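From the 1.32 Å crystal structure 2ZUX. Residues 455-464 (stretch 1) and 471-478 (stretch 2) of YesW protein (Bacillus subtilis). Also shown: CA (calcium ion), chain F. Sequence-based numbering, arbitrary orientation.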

# COMPACT_ATOMS: atom_id res chain seq x y z
N GLY A 455 -5.75 -9.55 -2.90
CA GLY A 455 -7.10 -9.46 -3.43
C GLY A 455 -7.20 -8.14 -4.16
O GLY A 455 -6.58 -7.15 -3.75
N ILE A 456 -7.94 -8.15 -5.28
CA ILE A 456 -8.11 -6.96 -6.11
C ILE A 456 -9.54 -6.85 -6.63
O ILE A 456 -10.13 -7.86 -7.07
CB ILE A 456 -7.12 -6.96 -7.30
CG1 ILE A 456 -7.21 -5.65 -8.07
CG2 ILE A 456 -7.33 -8.19 -8.20
CD1 ILE A 456 -6.18 -5.51 -9.16
N TRP A 457 -10.11 -5.64 -6.61
CA TRP A 457 -11.39 -5.40 -7.28
C TRP A 457 -11.11 -5.07 -8.73
O TRP A 457 -10.61 -3.99 -9.04
CB TRP A 457 -12.19 -4.27 -6.60
CG TRP A 457 -12.68 -4.69 -5.24
CD1 TRP A 457 -13.62 -5.65 -4.97
CD2 TRP A 457 -12.24 -4.19 -3.96
NE1 TRP A 457 -13.79 -5.79 -3.61
CE2 TRP A 457 -12.95 -4.90 -2.97
CE3 TRP A 457 -11.31 -3.21 -3.56
CZ2 TRP A 457 -12.77 -4.66 -1.60
CZ3 TRP A 457 -11.14 -2.97 -2.20
CH2 TRP A 457 -11.86 -3.70 -1.24
N TRP A 458 -11.41 -6.02 -9.62
CA TRP A 458 -11.04 -5.91 -11.03
C TRP A 458 -12.21 -5.97 -12.00
O TRP A 458 -12.27 -5.18 -12.95
CB TRP A 458 -10.02 -6.99 -11.40
CG TRP A 458 -9.54 -6.88 -12.80
CD1 TRP A 458 -9.85 -7.71 -13.84
CD2 TRP A 458 -8.67 -5.87 -13.34
NE1 TRP A 458 -9.21 -7.29 -14.99
CE2 TRP A 458 -8.49 -6.16 -14.71
CE3 TRP A 458 -8.02 -4.76 -12.79
CZ2 TRP A 458 -7.68 -5.37 -15.54
CZ3 TRP A 458 -7.22 -3.98 -13.62
CH2 TRP A 458 -7.06 -4.29 -14.98
N ASP A 459 -13.12 -6.92 -11.80
CA ASP A 459 -14.27 -7.03 -12.69
C ASP A 459 -15.42 -6.16 -12.20
O ASP A 459 -15.23 -5.26 -11.38
CB ASP A 459 -14.67 -8.50 -12.94
CG ASP A 459 -15.27 -9.17 -11.71
OD1 ASP A 459 -15.67 -8.48 -10.74
OD2 ASP A 459 -15.34 -10.42 -11.74
N GLY A 460 -16.62 -6.40 -12.74
CA GLY A 460 -17.74 -5.53 -12.44
C GLY A 460 -18.54 -5.87 -11.20
O GLY A 460 -19.38 -5.07 -10.78
N ASP A 461 -18.30 -7.03 -10.60
CA ASP A 461 -19.09 -7.42 -9.44
C ASP A 461 -18.43 -7.01 -8.12
O ASP A 461 -17.25 -6.65 -8.09
CB ASP A 461 -19.49 -8.91 -9.48
CG ASP A 461 -18.36 -9.86 -9.11
OD1 ASP A 461 -17.36 -9.45 -8.45
OD2 ASP A 461 -18.48 -11.06 -9.44
N LEU A 462 -19.20 -7.05 -7.04
CA LEU A 462 -18.74 -6.60 -5.74
C LEU A 462 -17.87 -7.63 -5.01
O LEU A 462 -17.29 -7.30 -3.98
CB LEU A 462 -19.94 -6.17 -4.88
CG LEU A 462 -20.73 -4.96 -5.39
CD1 LEU A 462 -22.00 -4.79 -4.57
CD2 LEU A 462 -19.90 -3.68 -5.34
N LEU A 463 -17.77 -8.84 -5.54
CA LEU A 463 -16.81 -9.81 -5.02
C LEU A 463 -15.40 -9.33 -5.35
O LEU A 463 -15.22 -8.53 -6.28
CB LEU A 463 -17.06 -11.21 -5.60
CG LEU A 463 -18.44 -11.82 -5.33
CD1 LEU A 463 -18.56 -13.15 -6.04
CD2 LEU A 463 -18.68 -12.00 -3.83
N ARG A 464 -14.41 -9.81 -4.61
CA ARG A 464 -13.04 -9.42 -4.87
C ARG A 464 -12.31 -10.54 -5.60
O ARG A 464 -12.46 -11.72 -5.26
CB ARG A 464 -12.32 -9.03 -3.58
CG ARG A 464 -11.16 -8.08 -3.81
CD ARG A 464 -10.64 -7.46 -2.54
NE ARG A 464 -9.74 -6.34 -2.82
CZ ARG A 464 -8.95 -5.76 -1.92
NH1 ARG A 464 -8.94 -6.20 -0.66
NH2 ARG A 464 -8.18 -4.74 -2.27
N ARG A 471 -0.75 -12.03 -12.78
CA ARG A 471 -2.07 -12.60 -13.05
C ARG A 471 -3.16 -12.02 -12.16
O ARG A 471 -2.93 -11.75 -10.97
CB ARG A 471 -2.04 -14.12 -12.87
CG ARG A 471 -1.17 -14.85 -13.88
CD ARG A 471 -1.08 -16.35 -13.61
NE ARG A 471 -0.61 -16.66 -12.25
CZ ARG A 471 0.66 -16.86 -11.90
NH1 ARG A 471 1.64 -16.76 -12.78
NH2 ARG A 471 0.94 -17.14 -10.63
N ILE A 472 -4.35 -11.85 -12.74
CA ILE A 472 -5.57 -11.63 -11.97
C ILE A 472 -6.48 -12.83 -12.22
O ILE A 472 -6.74 -13.19 -13.38
CB ILE A 472 -6.28 -10.32 -12.37
CG1 ILE A 472 -5.37 -9.12 -12.09
CG2 ILE A 472 -7.62 -10.18 -11.61
CD1 ILE A 472 -5.93 -7.78 -12.54
N ASP A 473 -6.92 -13.47 -11.14
CA ASP A 473 -7.78 -14.65 -11.20
C ASP A 473 -9.12 -14.36 -10.53
O ASP A 473 -9.25 -13.44 -9.72
CB ASP A 473 -7.12 -15.84 -10.48
CG ASP A 473 -5.74 -16.18 -11.03
OD1 ASP A 473 -5.55 -16.18 -12.26
OD2 ASP A 473 -4.85 -16.48 -10.21
N LYS A 474 -10.12 -15.18 -10.86
CA LYS A 474 -11.40 -15.12 -10.18
C LYS A 474 -11.76 -16.50 -9.65
O LYS A 474 -11.57 -17.52 -10.32
CB LYS A 474 -12.51 -14.59 -11.08
CG LYS A 474 -13.76 -14.16 -10.29
CD LYS A 474 -14.85 -13.63 -11.18
CE LYS A 474 -16.08 -13.33 -10.37
NZ LYS A 474 -15.92 -12.13 -9.52
N TRP A 475 -12.27 -16.52 -8.43
CA TRP A 475 -12.71 -17.75 -7.78
C TRP A 475 -14.10 -18.15 -8.24
O TRP A 475 -15.06 -17.39 -8.09
CB TRP A 475 -12.69 -17.54 -6.27
CG TRP A 475 -13.12 -18.70 -5.41
CD1 TRP A 475 -14.22 -18.74 -4.61
CD2 TRP A 475 -12.44 -19.96 -5.22
NE1 TRP A 475 -14.27 -19.94 -3.93
CE2 TRP A 475 -13.20 -20.70 -4.29
CE3 TRP A 475 -11.27 -20.53 -5.75
CZ2 TRP A 475 -12.83 -21.99 -3.87
CZ3 TRP A 475 -10.90 -21.81 -5.33
CH2 TRP A 475 -11.68 -22.52 -4.39
N ASP A 476 -14.19 -19.35 -8.80
CA ASP A 476 -15.48 -19.94 -9.16
C ASP A 476 -15.96 -20.64 -7.89
O ASP A 476 -15.51 -21.75 -7.58
CB ASP A 476 -15.27 -20.93 -10.32
CG ASP A 476 -16.54 -21.69 -10.70
OD1 ASP A 476 -17.51 -21.74 -9.92
OD2 ASP A 476 -16.54 -22.26 -11.81
N TYR A 477 -16.83 -19.97 -7.14
CA TYR A 477 -17.21 -20.44 -5.81
C TYR A 477 -18.11 -21.68 -5.84
O TYR A 477 -18.08 -22.49 -4.91
CB TYR A 477 -17.87 -19.33 -4.98
CG TYR A 477 -19.15 -18.78 -5.57
CD1 TYR A 477 -20.38 -19.36 -5.25
CD2 TYR A 477 -19.13 -17.68 -6.42
CE1 TYR A 477 -21.57 -18.86 -5.79
CE2 TYR A 477 -20.31 -17.18 -6.96
CZ TYR A 477 -21.52 -17.78 -6.64
OH TYR A 477 -22.69 -17.28 -7.16
N GLN A 478 -18.89 -21.82 -6.90
CA GLN A 478 -19.78 -22.98 -7.04
C GLN A 478 -18.99 -24.25 -7.28
O GLN A 478 -19.29 -25.30 -6.70
CB GLN A 478 -20.79 -22.76 -8.17
CG GLN A 478 -21.90 -21.78 -7.82
CD GLN A 478 -22.63 -21.23 -9.03
OE1 GLN A 478 -22.14 -21.31 -10.16
NE2 GLN A 478 -23.81 -20.67 -8.79
CA CA F . -15.37 -8.19 -8.52
O HOH W 1 -14.60 -5.86 -8.71

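Lys474 is the polar link between the two stretches. Its CB points toward the calcium-binding loop, and chi1 to chi3 are all t, so the chain reaches out nearly straight before chi4 turns to p and delivers the ammonium group between two carboxylates. NZ donates to Asp459 OD2 at 2.9 Å and to Asp461 OD2 at 2.8 Å, and both contacts are salt bridges. NZ also hydrogen-bonds to a residue just beyond the stretches, so the ammonium group is well satisfied. A lysine suits this place because its long aliphatic chain can span the gap and its charge offsets that of the two acids.

Each aspartate divides its carboxylate between two cations. While OD2 faces the lysine, the other oxygen binds calcium: Asp459 OD1 lies 2.3 Å from the ion CA, and Asp461 OD1 lies 2.4 Å from it. The matching p rotamers of chi1 accompany this two-sided arrangement. Asp459 OD1 also accepts a hydrogen bond from Asp461 N, 3.0 Å away, which ties the loop to itself. Backbone oxygens complete the loop's share of the site, with Asp461 O 2.5 Å and Leu463 O 2.3 Å from the ion CA. Water 1, whose O is 2.5 Å from CA, donates a hydrogen bond to Asp459 O at 2.8 Å; two further ligands come from elsewhere in the structure.

Apolar packing continues the contact. Ile472, buried and with its CB pointing toward stretch 1, places CD1 over one face of the Trp458 indole, 3.4 Å from CD2, in a CH-pi contact with the five-membered ring. Its other branch meets a second isoleucine, with CG2 of Ile472 4.0 Å from CG2 of Ile456. Branched aliphatic side chains suit such a site, having no polar group to satisfy. Farther along, Leu463 CD1 approaches Tyr477 CE2 obliquely at 4.5 Å, a looser contact.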